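Local coordinates for protein beta-galactosidase (Bacillus circulans subsp. alkalophilus, PDB 3TTY) that hydrolyses beta-galactosides to release galactose, acting as a trimeric glycoside hydrolase built round a TIM barrel, at residues M280-P283 / F284-A288; A377-G380 / K381-Q385; V446-L450 / S451-V455; I550-T554 / A555-A559. All blocks are in the same frame, centred on the assembly; numbering follows the deposited sequence.

Contact 1 (M280-P283 / F284-A288); sequences MDTP and FSFTA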
loop_
_atom_site.group_PDB
_atom_site.type_symbol
_atom_site.label_atom_id
_atom_site.label_comp_id
_atom_site.label_asym_id
_atom_site.label_seq_id
_atom_site.Cartn_x
_atom_site.Cartn_y
_atom_site.Cartn_z
ATOM N N MET A 280 2.697 -23.685 -3.075
ATOM C CA MET A 280 2.389 -24.575 -1.963
ATOM C C MET A 280 0.955 -24.296 -1.496
ATOM O O MET A 280 0.257 -25.188 -1.002
ATOM C CB MET A 280 3.379 -24.295 -0.828
ATOM C CG MET A 280 3.206 -25.130 0.441
ATOM S SD MET A 280 4.286 -26.582 0.489
ATOM C CE MET A 280 3.066 -27.858 0.204
ATOM N N ASP A 281 0.534 -23.049 -1.722
ATOM C CA ASP A 281 -0.674 -22.437 -1.170
ATOM C C ASP A 281 -1.926 -22.587 -2.031
ATOM O O ASP A 281 -3.034 -22.276 -1.590
ATOM C CB ASP A 281 -0.412 -20.933 -1.016
ATOM C CG ASP A 281 -0.568 -20.458 0.405
ATOM O OD1 ASP A 281 -0.559 -21.317 1.317
ATOM O OD2 ASP A 281 -0.690 -19.229 0.613
ATOM N N THR A 282 -1.747 -23.019 -3.273
ATOM C CA THR A 282 -2.837 -23.026 -4.250
ATOM C C THR A 282 -3.741 -24.250 -4.086
ATOM O O THR A 282 -3.258 -25.374 -4.023
ATOM C CB THR A 282 -2.267 -22.978 -5.693
ATOM O OG1 THR A 282 -1.474 -21.794 -5.849
ATOM C CG2 THR A 282 -3.382 -22.985 -6.744
ATOM N N PRO A 283 -5.060 -24.035 -4.016
ATOM C CA PRO A 283 -5.976 -25.183 -3.960
ATOM C C PRO A 283 -5.785 -26.145 -5.136
ATOM O O PRO A 283 -5.777 -25.729 -6.302
ATOM C CB PRO A 283 -7.358 -24.531 -4.020
ATOM C CG PRO A 283 -7.145 -23.155 -3.482
ATOM C CD PRO A 283 -5.768 -22.750 -3.925
ATOM N N PHE A 284 -5.639 -27.430 -4.834
ATOM C CA PHE A 284 -5.417 -28.430 -5.884
ATOM C C PHE A 284 -6.560 -28.441 -6.907
ATOM O O PHE A 284 -6.326 -28.666 -8.101
ATOM C CB PHE A 284 -5.189 -29.823 -5.277
ATOM C CG PHE A 284 -4.227 -29.821 -4.109
ATOM C CD1 PHE A 284 -4.491 -30.571 -2.970
ATOM C CD2 PHE A 284 -3.060 -29.055 -4.148
ATOM C CE1 PHE A 284 -3.609 -30.567 -1.902
ATOM C CE2 PHE A 284 -2.172 -29.040 -3.075
ATOM C CZ PHE A 284 -2.445 -29.798 -1.955
ATOM N N SER A 285 -7.784 -28.186 -6.441
ATOM C CA SER A 285 -8.950 -28.152 -7.325
ATOM C C SER A 285 -8.903 -26.922 -8.233
ATOM O O SER A 285 -9.480 -26.919 -9.325
ATOM C CB SER A 285 -10.249 -28.164 -6.518
ATOM O OG SER A 285 -10.341 -27.030 -5.673
ATOM N N PHE A 286 -8.208 -25.881 -7.782
ATOM C CA PHE A 286 -8.011 -24.718 -8.625
ATOM C C PHE A 286 -7.068 -24.993 -9.793
ATOM O O PHE A 286 -7.378 -24.639 -10.933
ATOM C CB PHE A 286 -7.519 -23.494 -7.843
ATOM C CG PHE A 286 -7.333 -22.286 -8.716
ATOM C CD1 PHE A 286 -8.414 -21.476 -9.034
ATOM C CD2 PHE A 286 -6.098 -21.993 -9.269
ATOM C CE1 PHE A 286 -8.259 -20.377 -9.869
ATOM C CE2 PHE A 286 -5.935 -20.892 -10.102
ATOM C CZ PHE A 286 -7.021 -20.085 -10.404
ATOM N N THR A 287 -5.912 -25.603 -9.542
ATOM C CA THR A 287 -5.037 -25.868 -10.680
ATOM C C THR A 287 -5.690 -26.882 -11.636
ATOM O O THR A 287 -5.497 -26.813 -12.846
ATOM C CB THR A 287 -3.529 -26.160 -10.312
ATOM O OG1 THR A 287 -3.121 -27.455 -10.789
ATOM C CG2 THR A 287 -3.270 -26.033 -8.846
ATOM N N ALA A 288 -6.519 -27.775 -11.107
ATOM C CA ALA A 288 -7.305 -28.658 -11.971
ATOM C C ALA A 288 -8.286 -27.845 -12.838
ATOM O O ALA A 288 -8.445 -28.091 -14.042
ATOM C CB ALA A 288 -8.061 -29.693 -11.133
#
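Phe284 turns its side chain back along the peptides of Thr282 and Pro283, just where the chain enters a helix. Phe284 CB lies 3.7 Å from Pro283 C, and CG stays near that same carbon. With CG set beside the backbone N (chi1 -46°), the ring swings rearward, and Phe284 CD2 comes 3.7 Å from Thr282 O. One atom further out, CE2 still lies close to that oxygen; the ring also stacks with His635 and touches Tyr435. With only an alanine here, His635 would probably lose its stacking partner, and the ring contact beside Thr282 O would go with it.

On the helix side, Phe286 CB sits 3.2 Å from Pro283 O and 4.0 Å from Pro283 CB, while its ring leads off toward Val424. Thr282 rests its methyl against two residues of the first turn: Thr282 CG2 is 3.8 Å from Phe286 CD2 and 3.7 Å from Thr287 CG2. The hydroxyl of Thr282 is engaged by Ser279 N.

Pro283 O takes the first helical bond, from Thr287 N at 3.2 Å and nearly in line with the carbonyl (C=O...N 162°); a weak one comes from Phe286 N. Ser285 OG reaches His428 and Asp432, tying this turn to helix 423-435. Pro283 is the N-cap residue of helix 284-296, the helix that follows the sixth strand of the TIM barrel.

Contact 2 (A377-G380 / K381-Q385); sequences AELG and KELQQ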
loop_
_atom_site.group_PDB
_atom_site.type_symbol
_atom_site.label_atom_id
_atom_site.label_comp_id
_atom_site.label_asym_id
_atom_site.label_seq_id
_atom_site.Cartn_x
_atom_site.Cartn_y
_atom_site.Cartn_z
ATOM N N ALA A 377 13.776 -38.048 -13.789
ATOM C CA ALA A 377 14.175 -39.224 -14.556
ATOM C C ALA A 377 13.086 -40.274 -14.478
ATOM O O ALA A 377 12.710 -40.866 -15.484
ATOM C CB ALA A 377 15.502 -39.790 -14.045
ATOM N N GLU A 378 12.570 -40.473 -13.274
ATOM C CA GLU A 378 11.534 -41.463 -13.025
ATOM C C GLU A 378 10.303 -41.191 -13.889
ATOM O O GLU A 378 9.772 -42.100 -14.520
ATOM C CB GLU A 378 11.157 -41.473 -11.536
ATOM C CG GLU A 378 10.026 -42.431 -11.180
ATOM C CD GLU A 378 9.398 -42.159 -9.801
ATOM O OE1 GLU A 378 8.814 -43.107 -9.219
ATOM O OE2 GLU A 378 9.465 -41.009 -9.306
ATOM N N LEU A 379 9.850 -39.939 -13.905
ATOM C CA LEU A 379 8.690 -39.548 -14.699
ATOM C C LEU A 379 9.017 -39.734 -16.168
ATOM O O LEU A 379 8.215 -40.274 -16.931
ATOM C CB LEU A 379 8.355 -38.082 -14.449
ATOM C CG LEU A 379 6.930 -37.556 -14.587
ATOM C CD1 LEU A 379 7.002 -36.067 -14.924
ATOM C CD2 LEU A 379 6.107 -38.310 -15.612
ATOM N N GLY A 380 10.200 -39.277 -16.565
ATOM C CA GLY A 380 10.669 -39.469 -17.926
ATOM C C GLY A 380 10.511 -40.915 -18.372
ATOM O O GLY A 380 10.059 -41.186 -19.492
ATOM N N LYS A 381 10.880 -41.848 -17.498
ATOM C CA LYS A 381 10.761 -43.269 -17.819
ATOM C C LYS A 381 9.306 -43.726 -18.037
ATOM O O LYS A 381 9.004 -44.385 -19.031
ATOM C CB LYS A 381 11.448 -44.128 -16.751
ATOM C CG LYS A 381 11.587 -45.613 -17.108
ATOM C CD LYS A 381 12.624 -46.285 -16.203
ATOM C CE LYS A 381 12.776 -47.775 -16.493
ATOM N NZ LYS A 381 13.853 -48.386 -15.648
ATOM N N GLU A 382 8.421 -43.388 -17.107
ATOM C CA GLU A 382 6.996 -43.704 -17.257
ATOM C C GLU A 382 6.419 -43.140 -18.563
ATOM O O GLU A 382 5.708 -43.829 -19.291
ATOM C CB GLU A 382 6.203 -43.180 -16.052
ATOM C CG GLU A 382 6.605 -43.835 -14.734
ATOM C CD GLU A 382 5.915 -43.227 -13.532
ATOM O OE1 GLU A 382 5.330 -42.134 -13.665
ATOM O OE2 GLU A 382 5.967 -43.844 -12.442
ATOM N N LEU A 383 6.732 -41.884 -18.857
ATOM C CA LEU A 383 6.240 -41.269 -20.081
ATOM C C LEU A 383 6.679 -42.060 -21.309
ATOM O O LEU A 383 5.913 -42.225 -22.250
ATOM C CB LEU A 383 6.682 -39.815 -20.181
ATOM C CG LEU A 383 5.694 -38.802 -19.598
ATOM C CD1 LEU A 383 4.570 -39.463 -18.807
ATOM C CD2 LEU A 383 6.440 -37.795 -18.759
ATOM N N GLN A 384 7.913 -42.552 -21.300
ATOM C CA GLN A 384 8.371 -43.410 -22.390
ATOM C C GLN A 384 7.534 -44.683 -22.463
ATOM O O GLN A 384 7.115 -45.092 -23.542
ATOM C CB GLN A 384 9.850 -43.745 -22.234
ATOM C CG GLN A 384 10.759 -42.662 -22.771
ATOM C CD GLN A 384 12.182 -42.843 -22.320
ATOM O OE1 GLN A 384 12.445 -43.571 -21.367
ATOM N NE2 GLN A 384 13.117 -42.172 -22.995
ATOM N N GLN A 385 7.277 -45.283 -21.303
ATOM C CA GLN A 385 6.524 -46.527 -21.226
ATOM C C GLN A 385 5.057 -46.351 -21.634
ATOM O O GLN A 385 4.433 -47.293 -22.121
ATOM C CB GLN A 385 6.619 -47.116 -19.817
ATOM C CG GLN A 385 8.043 -47.493 -19.415
ATOM C CD GLN A 385 8.182 -47.838 -17.931
ATOM O OE1 GLN A 385 9.195 -48.408 -17.513
ATOM N NE2 GLN A 385 7.168 -47.487 -17.131
#
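Leu379 and Leu383 lie one helical turn apart and slant across each other, branch against branch. CD2 of Leu379 meets CD2 of Leu383 at 3.2 Å, tighter than normal for two methyls, and CD1 of Leu383 at 3.7 Å. The torsions of Leu383 (chi1 -92°, chi2 10°) are nearly eclipsed about the outer bond, so its modelled branch positions, and with them the shortest approach, are doubtful in detail. Both leucines face inward, against Tyr332 of helix 326-336 and Tyr11 of strand 10-14. Cutting the Leu383 side chain back to alanine is likely to leave Leu379 CD2 without its neighbour and open a gap beside Tyr332 and Tyr11.

Glu378 and Glu382 stand next to this pair, also one turn apart. CG of Glu382 folds in beside its own N and passes 3.6 Å from Glu378 O, and the extended chain then brings OE2 of Glu382 to 4.4 Å from Glu378 OE1. Underneath, the helix is regular: Leu383 N bonds Leu379 O at 2.9 Å almost straight (173°), and Glu382 N bonds Glu378 O at 3.2 Å.

Helix 371-386 follows the last barrel strand. Glu382 is bridged to Arg328 through OE2 and bonded to Tyr332 through OE1, an arrangement likely to offset the repulsion from Glu378 and to keep Glu382 ionised.

Contact 3 (V446-L450 / S451-V455); sequences VEEDL and SKYKV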
loop_
_atom_site.group_PDB
_atom_site.type_symbol
_atom_site.label_atom_id
_atom_site.label_comp_id
_atom_site.label_asym_id
_atom_site.label_seq_id
_atom_site.Cartn_x
_atom_site.Cartn_y
_atom_site.Cartn_z
ATOM N N VAL A 446 -19.190 -19.252 -22.764
ATOM C CA VAL A 446 -20.607 -18.980 -22.817
ATOM C C VAL A 446 -21.181 -19.329 -24.188
ATOM O O VAL A 446 -22.399 -19.358 -24.348
ATOM C CB VAL A 446 -20.924 -17.499 -22.489
ATOM C CG1 VAL A 446 -20.584 -17.190 -21.053
ATOM C CG2 VAL A 446 -20.194 -16.555 -23.453
ATOM N N GLU A 447 -20.305 -19.594 -25.164
ATOM C CA GLU A 447 -20.708 -19.875 -26.544
ATOM C C GLU A 447 -20.671 -21.349 -26.930
ATOM O O GLU A 447 -21.019 -21.702 -28.054
ATOM C CB GLU A 447 -19.815 -19.124 -27.524
ATOM C CG GLU A 447 -20.007 -17.641 -27.495
ATOM C CD GLU A 447 -18.814 -16.890 -28.039
ATOM O OE1 GLU A 447 -18.477 -15.818 -27.463
ATOM O OE2 GLU A 447 -18.219 -17.374 -29.038
ATOM N N GLU A 448 -20.218 -22.201 -26.024
ATOM C CA GLU A 448 -20.062 -23.619 -26.327
ATOM C C GLU A 448 -21.407 -24.273 -26.688
ATOM O O GLU A 448 -22.449 -23.912 -26.148
ATOM C CB GLU A 448 -19.432 -24.342 -25.129
ATOM C CG GLU A 448 -19.087 -25.796 -25.396
ATOM C CD GLU A 448 -18.130 -25.949 -26.559
ATOM O OE1 GLU A 448 -17.015 -25.397 -26.483
ATOM O OE2 GLU A 448 -18.497 -26.606 -27.558
ATOM N N ASP A 449 -21.368 -25.229 -27.610
ATOM C CA ASP A 449 -22.527 -26.051 -27.924
ATOM C C ASP A 449 -22.973 -26.781 -26.652
ATOM O O ASP A 449 -22.231 -27.580 -26.099
ATOM C CB ASP A 449 -22.168 -27.051 -29.030
ATOM C CG ASP A 449 -23.164 -28.199 -29.135
ATOM O OD1 ASP A 449 -24.368 -27.993 -28.858
ATOM O OD2 ASP A 449 -22.731 -29.320 -29.492
ATOM N N LEU A 450 -24.178 -26.486 -26.182
ATOM C CA LEU A 450 -24.625 -26.968 -24.883
ATOM C C LEU A 450 -25.246 -28.359 -24.970
ATOM O O LEU A 450 -25.554 -28.974 -23.949
ATOM C CB LEU A 450 -25.637 -25.983 -24.295
ATOM C CG LEU A 450 -25.183 -24.961 -23.250
ATOM C CD1 LEU A 450 -23.693 -24.680 -23.336
ATOM C CD2 LEU A 450 -26.002 -23.661 -23.332
ATOM N N SER A 451 -25.436 -28.851 -26.190
ATOM C CA SER A 451 -26.223 -30.068 -26.397
ATOM C C SER A 451 -25.650 -31.320 -25.719
ATOM O O SER A 451 -26.398 -32.199 -25.296
ATOM C CB SER A 451 -26.433 -30.330 -27.892
ATOM O OG SER A 451 -25.213 -30.692 -28.521
ATOM N N LYS A 452 -24.329 -31.404 -25.624
ATOM C CA LYS A 452 -23.685 -32.582 -25.045
ATOM C C LYS A 452 -23.795 -32.642 -23.513
ATOM O O LYS A 452 -23.459 -33.653 -22.893
ATOM C CB LYS A 452 -22.217 -32.658 -25.486
ATOM C CG LYS A 452 -21.402 -31.415 -25.181
ATOM C CD LYS A 452 -20.076 -31.396 -25.955
ATOM C CE LYS A 452 -19.055 -32.385 -25.390
ATOM N NZ LYS A 452 -17.700 -32.254 -26.023
ATOM N N TYR A 453 -24.274 -31.567 -22.900
ATOM C CA TYR A 453 -24.331 -31.525 -21.447
ATOM C C TYR A 453 -25.709 -31.846 -20.893
ATOM O O TYR A 453 -26.711 -31.786 -21.600
ATOM C CB TYR A 453 -23.802 -30.184 -20.921
ATOM C CG TYR A 453 -22.380 -29.947 -21.386
ATOM C CD1 TYR A 453 -21.338 -30.744 -20.915
ATOM C CD2 TYR A 453 -22.083 -28.961 -22.323
ATOM C CE1 TYR A 453 -20.035 -30.558 -21.354
ATOM C CE2 TYR A 453 -20.783 -28.767 -22.766
ATOM C CZ TYR A 453 -19.764 -29.568 -22.277
ATOM O OH TYR A 453 -18.474 -29.384 -22.710
ATOM N N LYS A 454 -25.736 -32.210 -19.621
ATOM C CA LYS A 454 -26.978 -32.421 -18.906
ATOM C C LYS A 454 -27.132 -31.379 -17.810
ATOM O O LYS A 454 -28.248 -31.019 -17.442
ATOM C CB LYS A 454 -27.040 -33.847 -18.351
ATOM C CG LYS A 454 -27.302 -34.867 -19.455
ATOM C CD LYS A 454 -27.353 -36.283 -18.927
ATOM C CE LYS A 454 -28.454 -37.096 -19.617
ATOM N NZ LYS A 454 -29.837 -36.733 -19.135
ATOM N N VAL A 455 -26.011 -30.864 -17.312
ATOM C CA VAL A 455 -26.054 -29.808 -16.302
ATOM C C VAL A 455 -25.095 -28.683 -16.666
ATOM O O VAL A 455 -23.901 -28.921 -16.839
ATOM C CB VAL A 455 -25.680 -30.337 -14.893
ATOM C CG1 VAL A 455 -25.691 -29.197 -13.889
ATOM C CG2 VAL A 455 -26.642 -31.430 -14.450
#
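Asp449 swings CG away from its own N (chi1 163°), and Ser451 stands OG between its N and carbonyl carbon (chi1 69°); together these torsions bring the hydroxyl up to the carboxylate two residues back. Ser451 OG donates to Asp449 OD1 at 2.8 Å, on the syn side and close to the carboxylate plane. Asp449 OD1 also takes Ser451 N at 3.0 Å, this time from well above that plane, closing an Asx turn.

A type I beta turn from Leu450 to Tyr453 overlaps it, closed by Tyr453 N to Leu450 O at 3.1 Å. The Tyr453 ring runs back beside Asp449 O, 3.8 Å from Tyr453 CE2, with Lys452 CG over one face, offset toward the rim. Glu448 CG comes up at the ring edge, 4.3 Å from Tyr453 CE2. The Tyr453 hydroxyl is bonded to Asp442, and the ring touches Ile444 and Ala400, while Leu450 packs on Phe475 of helix 468-477. The two turns thus carry the chain from strand 441-444 to strand 455-458.

With two donors from one residue on OD1, the carboxylate of Asp449 is probably held against turning. Lys452 NZ stays 6.8 Å from Asp449 OD2, so within this turn the negative charge is probably steadied by neutral donors.

Contact 4 (I550-T554 / A555-A559); sequences IHAET and AEVLA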
loop_
_atom_site.group_PDB
_atom_site.type_symbol
_atom_site.label_atom_id
_atom_site.label_comp_id
_atom_site.label_asym_id
_atom_site.label_seq_id
_atom_site.Cartn_x
_atom_site.Cartn_y
_atom_site.Cartn_z
ATOM N N ILE A 550 -35.340 -11.884 -3.842
ATOM C CA ILE A 550 -36.039 -12.241 -5.086
ATOM C C ILE A 550 -37.505 -12.631 -4.904
ATOM O O ILE A 550 -37.956 -12.857 -3.784
ATOM C CB ILE A 550 -35.320 -13.387 -5.807
ATOM C CG1 ILE A 550 -35.524 -14.704 -5.054
ATOM C CG2 ILE A 550 -33.834 -13.086 -5.922
ATOM C CD1 ILE A 550 -34.877 -15.880 -5.740
ATOM N N HIS A 551 -38.245 -12.700 -6.009
ATOM C CA HIS A 551 -39.633 -13.157 -5.960
ATOM C C HIS A 551 -39.877 -14.333 -6.887
ATOM O O HIS A 551 -39.574 -14.270 -8.081
ATOM C CB HIS A 551 -40.596 -12.030 -6.331
ATOM C CG HIS A 551 -40.421 -10.790 -5.517
ATOM N ND1 HIS A 551 -41.154 -10.539 -4.376
ATOM C CD2 HIS A 551 -39.587 -9.733 -5.673
ATOM C CE1 HIS A 551 -40.787 -9.373 -3.872
ATOM N NE2 HIS A 551 -39.838 -8.864 -4.639
ATOM N N ALA A 552 -40.446 -15.404 -6.346
ATOM C CA ALA A 552 -40.807 -16.550 -7.177
ATOM C C ALA A 552 -42.010 -16.191 -8.042
ATOM O O ALA A 552 -43.041 -15.762 -7.534
ATOM C CB ALA A 552 -41.110 -17.763 -6.318
ATOM N N GLU A 553 -41.862 -16.351 -9.350
ATOM C CA GLU A 553 -42.937 -16.070 -10.281
ATOM C C GLU A 553 -43.485 -17.387 -10.811
ATOM O O GLU A 553 -44.635 -17.728 -10.550
ATOM C CB GLU A 553 -42.447 -15.154 -11.414
ATOM C CG GLU A 553 -42.008 -13.786 -10.900
ATOM C CD GLU A 553 -41.619 -12.805 -11.993
ATOM O OE1 GLU A 553 -40.744 -13.127 -12.830
ATOM O OE2 GLU A 553 -42.182 -11.690 -11.999
ATOM N N THR A 554 -42.659 -18.130 -11.538
ATOM C CA THR A 554 -43.034 -19.460 -12.003
ATOM C C THR A 554 -42.273 -20.539 -11.228
ATOM O O THR A 554 -42.627 -21.725 -11.256
ATOM C CB THR A 554 -42.755 -19.622 -13.516
ATOM O OG1 THR A 554 -43.777 -18.941 -14.264
ATOM C CG2 THR A 554 -42.787 -21.083 -13.911
ATOM N N ALA A 555 -41.227 -20.117 -10.530
ATOM C CA ALA A 555 -40.326 -21.044 -9.853
ATOM C C ALA A 555 -40.830 -21.511 -8.485
ATOM O O ALA A 555 -41.438 -20.752 -7.732
ATOM C CB ALA A 555 -38.942 -20.416 -9.715
ATOM N N GLU A 556 -40.568 -22.775 -8.183
ATOM C CA GLU A 556 -40.807 -23.337 -6.859
ATOM C C GLU A 556 -39.688 -22.906 -5.917
ATOM O O GLU A 556 -38.524 -22.840 -6.322
ATOM C CB GLU A 556 -40.849 -24.864 -6.961
ATOM C CG GLU A 556 -40.945 -25.616 -5.640
ATOM C CD GLU A 556 -40.820 -27.135 -5.815
ATOM O OE1 GLU A 556 -40.418 -27.593 -6.913
ATOM O OE2 GLU A 556 -41.118 -27.875 -4.852
ATOM N N VAL A 557 -40.045 -22.602 -4.670
ATOM C CA VAL A 557 -39.079 -22.212 -3.644
ATOM C C VAL A 557 -38.634 -23.441 -2.861
ATOM O O VAL A 557 -39.457 -24.143 -2.279
ATOM C CB VAL A 557 -39.679 -21.174 -2.664
ATOM C CG1 VAL A 557 -38.677 -20.803 -1.564
ATOM C CG2 VAL A 557 -40.141 -19.924 -3.415
ATOM N N LEU A 558 -37.331 -23.708 -2.860
ATOM C CA LEU A 558 -36.798 -24.877 -2.169
ATOM C C LEU A 558 -36.169 -24.516 -0.831
ATOM O O LEU A 558 -36.032 -25.376 0.042
ATOM C CB LEU A 558 -35.785 -25.618 -3.049
ATOM C CG LEU A 558 -36.301 -26.103 -4.403
ATOM C CD1 LEU A 558 -35.196 -26.789 -5.160
ATOM C CD2 LEU A 558 -37.496 -27.042 -4.239
ATOM N N ALA A 559 -35.795 -23.247 -0.673
ATOM C CA ALA A 559 -35.139 -22.770 0.544
ATOM C C ALA A 559 -35.263 -21.258 0.672
ATOM O O ALA A 559 -35.324 -20.549 -0.329
ATOM C CB ALA A 559 -33.669 -23.186 0.575
#
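A tight connection between two sheets, and not a beta hairpin, joins strand 546-552 to strand 556-561, and Ala552, Thr554, Ala555 and Val557 make its local contacts. The two arms make no hydrogen bond to each other in these segments. Each arm belongs to a different sheet: strand 546-552 pairs with strand 512-519, whereas strand 556-561 lies in the large mixed sheet of the trimerisation domain between strands 525-530 and 570-577. The bend therefore hands the chain from one sheet to the other, and just past it Leu558 and Ala559 form a classic beta bulge against strand 570-577.

The backbone of the bend is hydrogen-bonded to Gly511 through Glu553, Thr554 and Ala555. Glu553 holds a salt bridge to Arg507, and Ala555 rests on Ile512. At the corner Thr554 CB lies 3.4 Å from Ala555 N; the threonine also touches Asn575.

Across the mouth of the turn the approach is made by Ala552, whose methyl points at the returning arm. It meets a carbonyl first: Ala552 CB lies 3.3 Å from Ala555 O. Val557 supplies the apolar partner. With its CG1 opposite the backbone N (chi1 178°), the second methyl stands beside that N and faces the first arm, while the residue also packs on Pro570 and Arg531. That second methyl, CG2 of Val557, ends 3.7 Å from CB of Ala552.

How the contacts relate
None of the four contacts touches another. Contacts 1 and 2 both belong to the barrel part, on the helices after its sixth and eighth strands, with centres 24 Å apart. In contact 1 the side chain of Thr282 is about 13 Å from a bound galactose and makes no contact with it. Contact 1 also faces the trimerisation domain through helix 423-435, and contact 3 in that domain comes within about 13 Å of it, nearest atoms. Contact 3 links strands 441-444 and 455-458 of the mixed sheet, and contact 4 leads into its strand 556-561; their nearest atoms are again about 13 Å apart. Contacts 2 and 4 lie on opposite sides of the chain's centre, 55 Å between centres.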